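Local coordinates for protein dioxygenase (Pseudomonas brassicacearum, PDB 5V2D) that probably cleaves the central carbon-carbon double bond of lignin-derived stilbenes with dioxygen at a non-haem iron centre inside a beta-propeller, at residues P395-N400 with F411-H416; P407-N412 with M490-H495; L278-P283 with Q289-F294; A242-Y247 with G313-D318. All blocks are in the same frame, centred on the assembly; numbering follows the deposited sequence. Where two conformers were deposited one is given.

Interaction 1 (P395-N400 with F411-H416)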
# COMPACT_ATOMS: atom_id res chain seq x y z
N PRO A 395 -3.93 4.22 -21.75
CA PRO A 395 -4.01 5.61 -22.24
C PRO A 395 -4.87 5.81 -23.48
O PRO A 395 -5.23 6.95 -23.77
CB PRO A 395 -2.55 6.00 -22.53
CG PRO A 395 -1.87 4.68 -22.81
CD PRO A 395 -2.57 3.66 -21.93
N GLU A 396 -5.18 4.73 -24.20
CA GLU A 396 -6.01 4.83 -25.45
C GLU A 396 -7.51 4.85 -25.16
O GLU A 396 -8.24 5.13 -26.03
CB GLU A 396 -5.69 3.79 -26.53
CG GLU A 396 -4.22 3.67 -26.90
CD GLU A 396 -3.53 5.01 -27.31
OE1 GLU A 396 -2.34 5.23 -26.92
OE2 GLU A 396 -4.18 5.84 -27.99
N ARG A 397 -7.97 4.55 -23.93
CA ARG A 397 -9.40 4.64 -23.63
C ARG A 397 -9.82 6.09 -23.61
O ARG A 397 -9.02 6.94 -23.26
CB ARG A 397 -9.71 4.08 -22.24
CG ARG A 397 -9.37 2.62 -22.14
CD ARG A 397 -10.48 1.79 -22.77
NE ARG A 397 -10.04 0.42 -22.59
CZ ARG A 397 -10.82 -0.62 -22.53
NH1 ARG A 397 -12.13 -0.50 -22.67
NH2 ARG A 397 -10.23 -1.80 -22.39
N PRO A 398 -11.09 6.35 -23.88
CA PRO A 398 -11.58 7.70 -23.76
C PRO A 398 -11.40 8.28 -22.31
O PRO A 398 -11.50 7.54 -21.32
CB PRO A 398 -13.08 7.57 -24.10
CG PRO A 398 -13.37 6.12 -24.40
CD PRO A 398 -12.11 5.33 -24.26
N TYR A 399 -11.19 9.58 -22.24
CA TYR A 399 -10.96 10.31 -20.99
C TYR A 399 -11.70 11.63 -21.06
O TYR A 399 -11.39 12.51 -21.84
CB TYR A 399 -9.46 10.55 -20.83
CG TYR A 399 -9.08 11.26 -19.53
CD1 TYR A 399 -9.00 12.63 -19.47
CD2 TYR A 399 -8.78 10.54 -18.40
CE1 TYR A 399 -8.68 13.29 -18.29
CE2 TYR A 399 -8.42 11.17 -17.18
CZ TYR A 399 -8.38 12.53 -17.11
OH TYR A 399 -8.04 13.21 -15.95
N ASN A 400 -12.74 11.75 -20.26
CA ASN A 400 -13.57 12.95 -20.24
C ASN A 400 -12.72 14.15 -19.82
O ASN A 400 -12.11 14.12 -18.75
CB ASN A 400 -14.73 12.72 -19.27
CG ASN A 400 -15.70 13.87 -19.19
OD1 ASN A 400 -15.49 14.94 -19.77
ND2 ASN A 400 -16.74 13.67 -18.43
N PHE A 411 -6.03 4.82 -12.59
CA PHE A 411 -6.15 3.49 -13.14
C PHE A 411 -7.57 3.35 -13.66
O PHE A 411 -8.51 3.44 -12.90
CB PHE A 411 -5.82 2.41 -12.15
CG PHE A 411 -4.45 2.49 -11.60
CD1 PHE A 411 -3.39 1.94 -12.31
CD2 PHE A 411 -4.20 3.07 -10.36
CE1 PHE A 411 -2.10 1.92 -11.79
CE2 PHE A 411 -2.92 3.13 -9.87
CZ PHE A 411 -1.84 2.56 -10.56
N ASN A 412 -7.72 3.19 -14.99
CA ASN A 412 -9.05 3.15 -15.59
C ASN A 412 -9.51 1.77 -15.94
O ASN A 412 -10.54 1.66 -16.57
CB ASN A 412 -9.15 4.10 -16.82
CG ASN A 412 -8.13 3.78 -17.89
OD1 ASN A 412 -7.34 2.83 -17.76
ND2 ASN A 412 -8.12 4.63 -18.97
N LEU A 413 -8.80 0.73 -15.50
CA LEU A 413 -9.23 -0.66 -15.67
C LEU A 413 -9.04 -1.47 -14.41
O LEU A 413 -8.00 -1.38 -13.74
CB LEU A 413 -8.39 -1.32 -16.73
CG LEU A 413 -8.48 -0.79 -18.18
CD1 LEU A 413 -7.38 -1.47 -19.07
CD2 LEU A 413 -9.89 -0.95 -18.73
N LEU A 414 -10.03 -2.30 -14.08
CA LEU A 414 -9.96 -3.25 -13.01
C LEU A 414 -9.86 -4.60 -13.68
O LEU A 414 -10.80 -4.99 -14.41
CB LEU A 414 -11.22 -3.14 -12.23
CG LEU A 414 -11.37 -3.66 -10.84
CD1 LEU A 414 -12.77 -3.99 -10.39
CD2 LEU A 414 -10.20 -4.36 -10.13
N VAL A 415 -8.79 -5.35 -13.41
CA VAL A 415 -8.40 -6.50 -14.24
C VAL A 415 -8.28 -7.81 -13.46
O VAL A 415 -7.76 -7.86 -12.36
CB VAL A 415 -7.04 -6.19 -14.91
CG1 VAL A 415 -6.56 -7.30 -15.83
CG2 VAL A 415 -7.05 -4.87 -15.63
N HIS A 416 -8.76 -8.89 -14.05
CA HIS A 416 -8.47 -10.28 -13.57
C HIS A 416 -7.49 -10.88 -14.60
O HIS A 416 -7.85 -11.03 -15.75
CB HIS A 416 -9.76 -11.13 -13.52
CG HIS A 416 -9.56 -12.56 -13.13
ND1 HIS A 416 -10.63 -13.42 -12.98
CD2 HIS A 416 -8.47 -13.27 -12.78
CE1 HIS A 416 -10.20 -14.62 -12.63
NE2 HIS A 416 -8.87 -14.57 -12.55
O HOH W 1 -9.88 6.89 -19.18
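Two torsions place the Arg397 side chain against Asn412 and Leu413. CG sits anti to the carbonyl carbon (chi1 -62°), and a bend at chi2 carries the guanidinium across Leu413, at about a right angle to it. In Asn412 the amide is lodged between its own backbone N and carbonyl carbon (chi1 57°), which presents ND2 to the arginine stem. Arg397 CB lies 3.7 Å from Asn412 ND2. The guanidinium and amide planes are tilted 62° apart, and no hydrogen bond joins them. One methyl of Leu413 covers a face of the guanidinium near its rim, with CD2 3.8 Å from Arg397 NH2.

A water makes the polar link between the two segments. It donates to Pro398 O at 2.8 Å and accepts from Asn412 ND2 at 2.9 Å. Asn412 OD1 is used by the backbone N of Asp394, and the Asp394 carboxylate forms a salt bridge with Arg397 NE. Opposite Ala392, Asn412 and Leu413 together form a classic beta bulge where strand 413-418 begins beside strand 387-392. The contact thus closes the base of the long loop between these two strands of one antiparallel sheet. Its chemistry is mixed. The buried amide is served on both its oxygen and its nitrogen, while the arginine pairs its charge with Asp394 and gives a flat face to a leucine methyl.

Interaction 2 (P407-N412 with M490-H495). With FE (Fe (III) ion), chain E.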
# COMPACT_ATOMS: atom_id res chain seq x y z
N PRO A 407 -4.53 12.39 -13.11
CA PRO A 407 -3.83 12.46 -11.82
C PRO A 407 -2.82 11.38 -11.68
O PRO A 407 -2.87 10.40 -12.40
CB PRO A 407 -4.97 12.36 -10.80
CG PRO A 407 -6.09 11.72 -11.52
CD PRO A 407 -5.95 12.04 -12.97
N PHE A 408 -1.94 11.55 -10.72
CA PHE A 408 -1.09 10.49 -10.20
C PHE A 408 -1.96 9.29 -9.70
O PHE A 408 -3.02 9.44 -9.11
CB PHE A 408 -0.27 11.09 -9.02
CG PHE A 408 0.70 10.15 -8.35
CD1 PHE A 408 0.63 9.91 -6.95
CD2 PHE A 408 1.75 9.57 -9.07
CE1 PHE A 408 1.56 9.06 -6.30
CE2 PHE A 408 2.67 8.72 -8.42
CZ PHE A 408 2.59 8.48 -7.04
N GLN A 409 -1.47 8.09 -9.92
CA GLN A 409 -2.13 6.80 -9.59
C GLN A 409 -3.58 6.72 -10.24
O GLN A 409 -4.54 6.27 -9.61
CB GLN A 409 -2.15 6.59 -8.07
CG GLN A 409 -0.78 6.23 -7.39
CD GLN A 409 -0.87 6.28 -5.83
OE1 GLN A 409 -1.54 7.21 -5.30
NE2 GLN A 409 -0.33 5.24 -5.08
N PHE A 410 -3.73 7.19 -11.47
CA PHE A 410 -4.93 7.02 -12.24
C PHE A 410 -5.00 5.62 -12.91
O PHE A 410 -4.13 5.29 -13.71
CB PHE A 410 -5.03 8.12 -13.34
CG PHE A 410 -6.29 8.06 -14.15
CD1 PHE A 410 -6.29 7.47 -15.38
CD2 PHE A 410 -7.43 8.61 -13.71
CE1 PHE A 410 -7.47 7.45 -16.16
CE2 PHE A 410 -8.59 8.56 -14.45
CZ PHE A 410 -8.59 7.95 -15.71
N PHE A 411 -6.03 4.82 -12.59
CA PHE A 411 -6.15 3.49 -13.14
C PHE A 411 -7.57 3.35 -13.66
O PHE A 411 -8.51 3.44 -12.90
CB PHE A 411 -5.82 2.41 -12.15
CG PHE A 411 -4.45 2.49 -11.60
CD1 PHE A 411 -3.39 1.94 -12.31
CD2 PHE A 411 -4.20 3.07 -10.36
CE1 PHE A 411 -2.10 1.92 -11.79
CE2 PHE A 411 -2.92 3.13 -9.87
CZ PHE A 411 -1.84 2.56 -10.56
N ASN A 412 -7.72 3.19 -14.99
CA ASN A 412 -9.05 3.15 -15.59
C ASN A 412 -9.51 1.77 -15.94
O ASN A 412 -10.54 1.66 -16.57
CB ASN A 412 -9.15 4.10 -16.82
CG ASN A 412 -8.13 3.78 -17.89
OD1 ASN A 412 -7.34 2.83 -17.76
ND2 ASN A 412 -8.12 4.63 -18.97
N MET A 490 -14.72 10.00 -1.53
CA MET A 490 -13.62 9.31 -0.84
C MET A 490 -12.35 9.79 -1.53
O MET A 490 -12.15 9.56 -2.74
CB MET A 490 -13.76 7.79 -1.05
CG MET A 490 -15.04 7.17 -0.46
SD MET A 490 -15.18 7.15 1.33
CE MET A 490 -14.07 5.81 1.68
N ARG A 491 -11.43 10.31 -0.73
CA ARG A 491 -10.09 10.65 -1.26
C ARG A 491 -9.36 9.36 -1.68
O ARG A 491 -9.61 8.28 -1.19
CB ARG A 491 -9.29 11.37 -0.17
CG ARG A 491 -8.06 12.05 -0.64
CD ARG A 491 -7.50 12.95 0.49
NE ARG A 491 -6.49 13.87 -0.07
CZ ARG A 491 -5.16 13.78 0.09
NH1 ARG A 491 -4.38 14.69 -0.51
NH2 ARG A 491 -4.56 12.81 0.82
N MET A 492 -8.43 9.51 -2.58
CA MET A 492 -7.56 8.38 -2.96
C MET A 492 -6.96 7.78 -1.74
O MET A 492 -6.57 8.51 -0.84
CB MET A 492 -6.53 8.82 -4.00
CG MET A 492 -5.59 7.75 -4.50
SD MET A 492 -6.56 6.47 -5.34
CE MET A 492 -5.32 5.33 -5.83
N SER A 493 -6.86 6.46 -1.71
CA SER A 493 -6.40 5.70 -0.59
C SER A 493 -5.10 4.99 -0.92
O SER A 493 -4.59 4.99 -2.09
CB SER A 493 -7.45 4.67 -0.13
OG SER A 493 -8.74 5.30 0.06
N LEU A 494 -4.57 4.34 0.07
CA LEU A 494 -3.54 3.37 -0.12
C LEU A 494 -4.13 1.97 0.08
O LEU A 494 -5.09 1.62 -0.64
CB LEU A 494 -2.33 3.73 0.73
CG LEU A 494 -1.50 4.90 0.24
CD1 LEU A 494 -0.41 5.32 1.29
CD2 LEU A 494 -0.89 4.67 -1.12
N HIS A 495 -3.63 1.17 0.98
CA HIS A 495 -4.00 -0.25 0.99
C HIS A 495 -5.15 -0.63 1.86
O HIS A 495 -5.48 0.10 2.79
CB HIS A 495 -2.77 -1.11 1.37
CG HIS A 495 -1.65 -0.89 0.45
ND1 HIS A 495 -1.66 -1.40 -0.86
CD2 HIS A 495 -0.44 -0.26 0.61
CE1 HIS A 495 -0.50 -1.09 -1.44
NE2 HIS A 495 0.25 -0.40 -0.58
FE FE E . 2.36 -0.27 -0.61
O HOH W 2 2.09 1.72 -1.08
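The loop that leads into the iron ligand His495 passes a type II beta turn, and Gln409 of that turn touches Met492 and Leu494. The turn runs from Pro407 to Phe410. Gln409 takes its third position with a positive phi of 54°, and its side chain is directed at the 490-495 loop. The contact is by van der Waals packing, with no hydrogen bond between the segments. Met492 starts with CG anti to the backbone N and then bends at chi2 (63°), which swings its methyl end against the base of Gln409. CE lies 4.0 Å from Gln409 O and 4.1 Å from Gln409 CB. Further out, the glutamine chain crosses Leu494 at about a right angle, with NE2 4.0 Å from Leu494 CD2. The polar end of Gln409 is turned to Tyr36, and Phe373 of strand 371-375 packs on both Gln409 and Met492.

One residue beyond Leu494 the chain reaches the metal. His495 NE2 binds the iron at 2.1 Å, and a water is bound at the same distance. His188, His239 and His304 complete the site. On the far side of the imidazole, His495 ND1 is hydrogen-bonded to Glu437 OE2, a second-shell carboxylate that fixes the ring's rotation. Four histidines on one iron, with a glutamate behind a ligand ring, are the hallmark of the carotenoid cleavage oxygenase family.

Interaction 3 (L278-P283 with Q289-F294)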
# COMPACT_ATOMS: atom_id res chain seq x y z
N LEU A 278 18.27 -5.09 -5.74
CA LEU A 278 18.90 -6.14 -4.93
C LEU A 278 17.77 -6.92 -4.21
O LEU A 278 16.74 -6.36 -3.85
CB LEU A 278 19.82 -5.44 -3.98
CG LEU A 278 20.94 -6.13 -3.34
CD1 LEU A 278 21.89 -6.83 -4.30
CD2 LEU A 278 21.73 -5.16 -2.46
N PHE A 279 17.98 -8.22 -4.01
CA PHE A 279 17.03 -9.08 -3.30
C PHE A 279 17.77 -9.93 -2.29
O PHE A 279 18.75 -10.63 -2.67
CB PHE A 279 16.33 -10.00 -4.29
CG PHE A 279 15.59 -9.26 -5.38
CD1 PHE A 279 16.23 -8.83 -6.54
CD2 PHE A 279 14.24 -8.95 -5.20
CE1 PHE A 279 15.57 -8.17 -7.53
CE2 PHE A 279 13.54 -8.30 -6.20
CZ PHE A 279 14.19 -7.92 -7.37
N ALA A 280 17.33 -9.91 -1.04
CA ALA A 280 17.80 -10.85 -0.03
C ALA A 280 16.80 -12.00 0.08
O ALA A 280 15.62 -11.78 0.23
CB ALA A 280 17.93 -10.17 1.29
N VAL A 281 17.27 -13.24 0.01
CA VAL A 281 16.41 -14.40 0.07
C VAL A 281 16.91 -15.25 1.21
O VAL A 281 18.11 -15.51 1.31
CB VAL A 281 16.51 -15.22 -1.23
CG1 VAL A 281 15.67 -16.47 -1.11
CG2 VAL A 281 16.17 -14.43 -2.46
N VAL A 282 16.04 -15.55 2.15
CA VAL A 282 16.43 -16.26 3.32
C VAL A 282 15.40 -17.30 3.71
O VAL A 282 14.20 -17.05 3.56
CB VAL A 282 16.70 -15.27 4.47
CG1 VAL A 282 15.48 -14.49 4.92
CG2 VAL A 282 17.31 -16.00 5.64
N PRO A 283 15.83 -18.44 4.24
CA PRO A 283 14.81 -19.37 4.73
C PRO A 283 13.99 -18.79 5.83
O PRO A 283 14.50 -18.09 6.73
CB PRO A 283 15.60 -20.64 5.25
CG PRO A 283 16.92 -20.53 4.57
CD PRO A 283 17.17 -19.06 4.27
N GLN A 289 23.14 -16.11 8.68
CA GLN A 289 24.14 -16.66 7.79
C GLN A 289 23.55 -17.36 6.54
O GLN A 289 24.26 -17.66 5.58
CB GLN A 289 25.06 -17.60 8.61
CG GLN A 289 24.42 -18.91 8.98
CD GLN A 289 24.91 -19.55 10.30
OE1 GLN A 289 25.55 -20.64 10.29
NE2 GLN A 289 24.71 -18.83 11.40
N ASP A 290 22.26 -17.65 6.53
CA ASP A 290 21.62 -18.32 5.41
C ASP A 290 21.18 -17.33 4.31
O ASP A 290 20.74 -17.77 3.23
CB ASP A 290 20.38 -19.08 5.89
CG ASP A 290 20.67 -20.13 7.04
OD1 ASP A 290 21.69 -20.80 6.92
OD2 ASP A 290 19.95 -20.28 8.09
N VAL A 291 21.30 -16.02 4.56
CA VAL A 291 20.83 -15.06 3.60
C VAL A 291 21.61 -15.16 2.32
O VAL A 291 22.80 -15.26 2.38
CB VAL A 291 20.95 -13.61 4.13
CG1 VAL A 291 20.63 -12.60 3.01
CG2 VAL A 291 20.03 -13.42 5.30
N ARG A 292 20.95 -15.16 1.17
CA ARG A 292 21.63 -15.07 -0.13
C ARG A 292 21.17 -13.84 -0.87
O ARG A 292 19.97 -13.50 -0.84
CB ARG A 292 21.28 -16.26 -1.01
CG ARG A 292 22.02 -17.55 -0.59
CD ARG A 292 23.45 -17.54 -1.19
NE ARG A 292 23.23 -17.56 -2.63
CZ ARG A 292 22.81 -18.63 -3.28
NH1 ARG A 292 22.59 -19.81 -2.64
NH2 ARG A 292 22.59 -18.50 -4.56
N TRP A 293 22.09 -13.19 -1.59
CA TRP A 293 21.80 -11.95 -2.32
C TRP A 293 21.73 -12.15 -3.82
O TRP A 293 22.57 -12.90 -4.40
CB TRP A 293 22.85 -10.92 -1.97
CG TRP A 293 22.70 -10.47 -0.51
CD1 TRP A 293 23.34 -11.00 0.58
CD2 TRP A 293 21.85 -9.44 -0.02
NE1 TRP A 293 22.93 -10.37 1.70
CE2 TRP A 293 22.03 -9.40 1.38
CE3 TRP A 293 20.96 -8.54 -0.62
CZ2 TRP A 293 21.36 -8.47 2.20
CZ3 TRP A 293 20.28 -7.60 0.23
CH2 TRP A 293 20.50 -7.60 1.60
N PHE A 294 20.75 -11.55 -4.47
CA PHE A 294 20.66 -11.63 -5.90
C PHE A 294 20.54 -10.21 -6.42
O PHE A 294 19.96 -9.32 -5.74
CB PHE A 294 19.46 -12.40 -6.33
CG PHE A 294 19.51 -13.88 -6.01
CD1 PHE A 294 19.88 -14.80 -6.98
CD2 PHE A 294 19.16 -14.32 -4.73
CE1 PHE A 294 19.93 -16.15 -6.68
CE2 PHE A 294 19.25 -15.64 -4.36
CZ PHE A 294 19.60 -16.59 -5.36
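The indole of Trp293 takes the methyl of Ala280 over one face of its six-membered ring. This is a CH-pi contact: Ala280 CB lies 3.7 Å from the ring centroid and 14° off the normal. Leu278 approaches the same ring obliquely, with CG 3.6 Å from Trp293 CE3. On the other side of the sheet are Phe279, Val281 and Phe294. Each phenylalanine has the carbonyl oxygen of the other near its ring plane, at the edge. The Phe294 ring also receives a methyl obliquely, Val281 CG2 being 3.8 Å from CD2. With CG1 anti to the backbone N (chi1 177°), Val281 leaves CG2 beside that N, the branch that reaches Phe294.

Backbone bonds hold the strands together. Phe279 and Phe294 form a hydrogen-bonded pair, with Phe294 N to Phe279 O at 2.8 Å. Val281 and Arg292 form another, with Arg292 N to Val281 O at 2.9 Å. Ala280 and Trp293 lie between them as a non-hydrogen-bonded pair. Toward the turn the second segment leaves the strand, and side chains make the contact: Val282 CG2 meets Val291 CG2 at 3.8 Å, and Pro283 CD rests 3.6 Å from Asp290 CB. Asp290 OD2 accepts from Arg287 N within the connecting loop.

Phe230 packs on Ala280, Val291 and Trp293, while Phe352 meets Phe279 and Phe294. Neighbouring sheets thus cover both faces. This antiparallel hairpin forms the outer two strands of a four-stranded sheet, as in a beta-propeller blade.

Interaction 4 (A242-Y247 with G313-D318)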
# COMPACT_ATOMS: atom_id res chain seq x y z
N ALA A 242 8.08 -10.61 0.02
CA ALA A 242 7.42 -11.83 -0.42
C ALA A 242 7.73 -12.91 0.60
O ALA A 242 8.87 -13.04 1.09
CB ALA A 242 7.95 -12.23 -1.75
N ALA A 243 6.70 -13.64 0.97
CA ALA A 243 6.85 -14.76 1.89
C ALA A 243 6.26 -15.99 1.23
O ALA A 243 5.23 -15.92 0.54
CB ALA A 243 6.18 -14.46 3.23
N THR A 244 7.03 -17.06 1.23
CA THR A 244 6.59 -18.30 0.63
C THR A 244 6.51 -19.32 1.74
O THR A 244 6.72 -19.00 2.90
CB THR A 244 7.50 -18.75 -0.55
OG1 THR A 244 8.74 -19.23 -0.08
CG2 THR A 244 7.79 -17.61 -1.52
N GLU A 245 6.25 -20.57 1.37
CA GLU A 245 6.19 -21.63 2.42
C GLU A 245 7.50 -21.76 3.12
O GLU A 245 7.55 -21.90 4.30
CB GLU A 245 5.82 -23.00 1.79
CG GLU A 245 4.33 -22.98 1.37
CD GLU A 245 3.94 -24.10 0.40
OE1 GLU A 245 4.51 -24.22 -0.77
OE2 GLU A 245 3.03 -24.84 0.85
N ARG A 246 8.61 -21.67 2.39
CA ARG A 246 9.92 -21.88 2.96
C ARG A 246 10.87 -20.70 2.94
O ARG A 246 11.94 -20.81 3.54
CB ARG A 246 10.58 -23.09 2.26
CG ARG A 246 9.92 -24.43 2.69
CD ARG A 246 10.15 -25.48 1.63
NE ARG A 246 9.35 -25.24 0.41
CZ ARG A 246 8.12 -25.69 0.16
NH1 ARG A 246 7.44 -26.42 1.03
NH2 ARG A 246 7.51 -25.36 -1.00
N TYR A 247 10.54 -19.61 2.24
CA TYR A 247 11.49 -18.50 2.09
C TYR A 247 10.81 -17.15 2.29
O TYR A 247 9.59 -17.02 2.21
CB TYR A 247 12.13 -18.50 0.70
CG TYR A 247 13.00 -19.69 0.51
CD1 TYR A 247 14.29 -19.74 1.03
CD2 TYR A 247 12.49 -20.82 -0.12
CE1 TYR A 247 15.03 -20.87 0.94
CE2 TYR A 247 13.25 -21.99 -0.23
CZ TYR A 247 14.52 -21.99 0.28
OH TYR A 247 15.30 -23.07 0.19
N GLY A 313 14.60 -25.87 -5.82
CA GLY A 313 15.58 -24.85 -5.37
C GLY A 313 15.13 -23.38 -5.49
O GLY A 313 16.01 -22.50 -5.32
N LYS A 314 13.89 -23.12 -5.95
CA LYS A 314 13.66 -21.87 -6.65
C LYS A 314 12.53 -21.12 -6.01
O LYS A 314 11.47 -21.67 -5.73
CB LYS A 314 13.30 -22.15 -8.09
CG LYS A 314 14.46 -22.80 -8.86
CD LYS A 314 13.94 -23.55 -10.06
CE LYS A 314 14.79 -24.82 -10.15
NZ LYS A 314 15.41 -24.78 -11.47
N VAL A 315 12.75 -19.83 -5.84
CA VAL A 315 11.75 -18.93 -5.32
C VAL A 315 11.24 -18.03 -6.47
O VAL A 315 12.04 -17.41 -7.18
CB VAL A 315 12.40 -18.06 -4.23
CG1 VAL A 315 11.32 -17.18 -3.62
CG2 VAL A 315 12.93 -18.96 -3.15
N TYR A 316 9.93 -17.94 -6.63
CA TYR A 316 9.34 -17.14 -7.65
C TYR A 316 8.58 -15.97 -7.01
O TYR A 316 7.75 -16.18 -6.12
CB TYR A 316 8.37 -18.01 -8.49
CG TYR A 316 9.02 -19.22 -9.09
CD1 TYR A 316 8.95 -20.45 -8.45
CD2 TYR A 316 9.70 -19.16 -10.32
CE1 TYR A 316 9.54 -21.57 -9.00
CE2 TYR A 316 10.28 -20.30 -10.89
CZ TYR A 316 10.20 -21.48 -10.23
OH TYR A 316 10.79 -22.62 -10.73
N VAL A 317 8.79 -14.76 -7.51
CA VAL A 317 8.09 -13.57 -7.01
C VAL A 317 7.50 -12.80 -8.17
O VAL A 317 8.22 -12.38 -9.07
CB VAL A 317 9.07 -12.67 -6.26
CG1 VAL A 317 8.34 -11.49 -5.65
CG2 VAL A 317 9.70 -13.44 -5.09
N ASP A 318 6.21 -12.54 -8.11
CA ASP A 318 5.48 -11.77 -9.12
C ASP A 318 5.17 -10.37 -8.64
O ASP A 318 4.65 -10.19 -7.52
CB ASP A 318 4.19 -12.50 -9.51
CG ASP A 318 4.45 -13.90 -10.11
OD1 ASP A 318 3.53 -14.81 -10.07
OD2 ASP A 318 5.57 -14.10 -10.61
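Val315 divides its two methyls between Tyr247 and Thr244. From CB the branch CG1 runs anti to the backbone N (chi1 -176°) and ends 4.1 Å from Thr244 CG2. The other branch, CG2, comes obliquely to the tyrosine ring, at 3.6 Å from Tyr247 CD2 and 3.7 Å from Tyr247 CG. It is also 4.0 Å from Tyr247 CB, so one methyl sits at the root of the aromatic side chain.

Val315 and Tyr247 lie in strands of two neighbouring four-stranded antiparallel sheets, packed face to face as blades of a beta-propeller are. Thr244 lies in the short turn between strands 242-243 and 247-252. There Thr244 OG1 accepts from Tyr247 N at 3.0 Å, an ST motif, and Thr244 N donates to Tyr247 O. This leaves the threonine methyl to face Val315. Thr244 OG1 is also hydrogen-bonded to Asp310 OD1, and Arg246 makes a salt bridge to the same carboxylate, so polar links flank the apolar seam.

Deeper along the strand, Ala242 CB lies against both branches of Val317, 4.0 Å from CG1 and from CG2. Ala308 of strand 301-311 packs on Ala242 and Thr244.

Overall arrangement
The four contacts form two pairs. Interactions 1 and 2 share Phe411 and Asn412 and touch where Tyr399 CE2 comes 3.5 Å from Phe410 CZ. Interactions 3 and 4 meet through Tyr247, whose CD1 is 3.7 Å from Val282 O; 278-283 and 289-294 lie within the loop that interaction 4 closes. Interaction 2 lies on the opposite side of the chain's centre from 3 and 4, with centres about 33 and 29 Å away. It contributes His495 to the iron site. Interaction 4 is more distant from the metal, the Ala242 side chain being about 13 Å from the iron. Interactions 1 and 3 have centres about 38 Å apart.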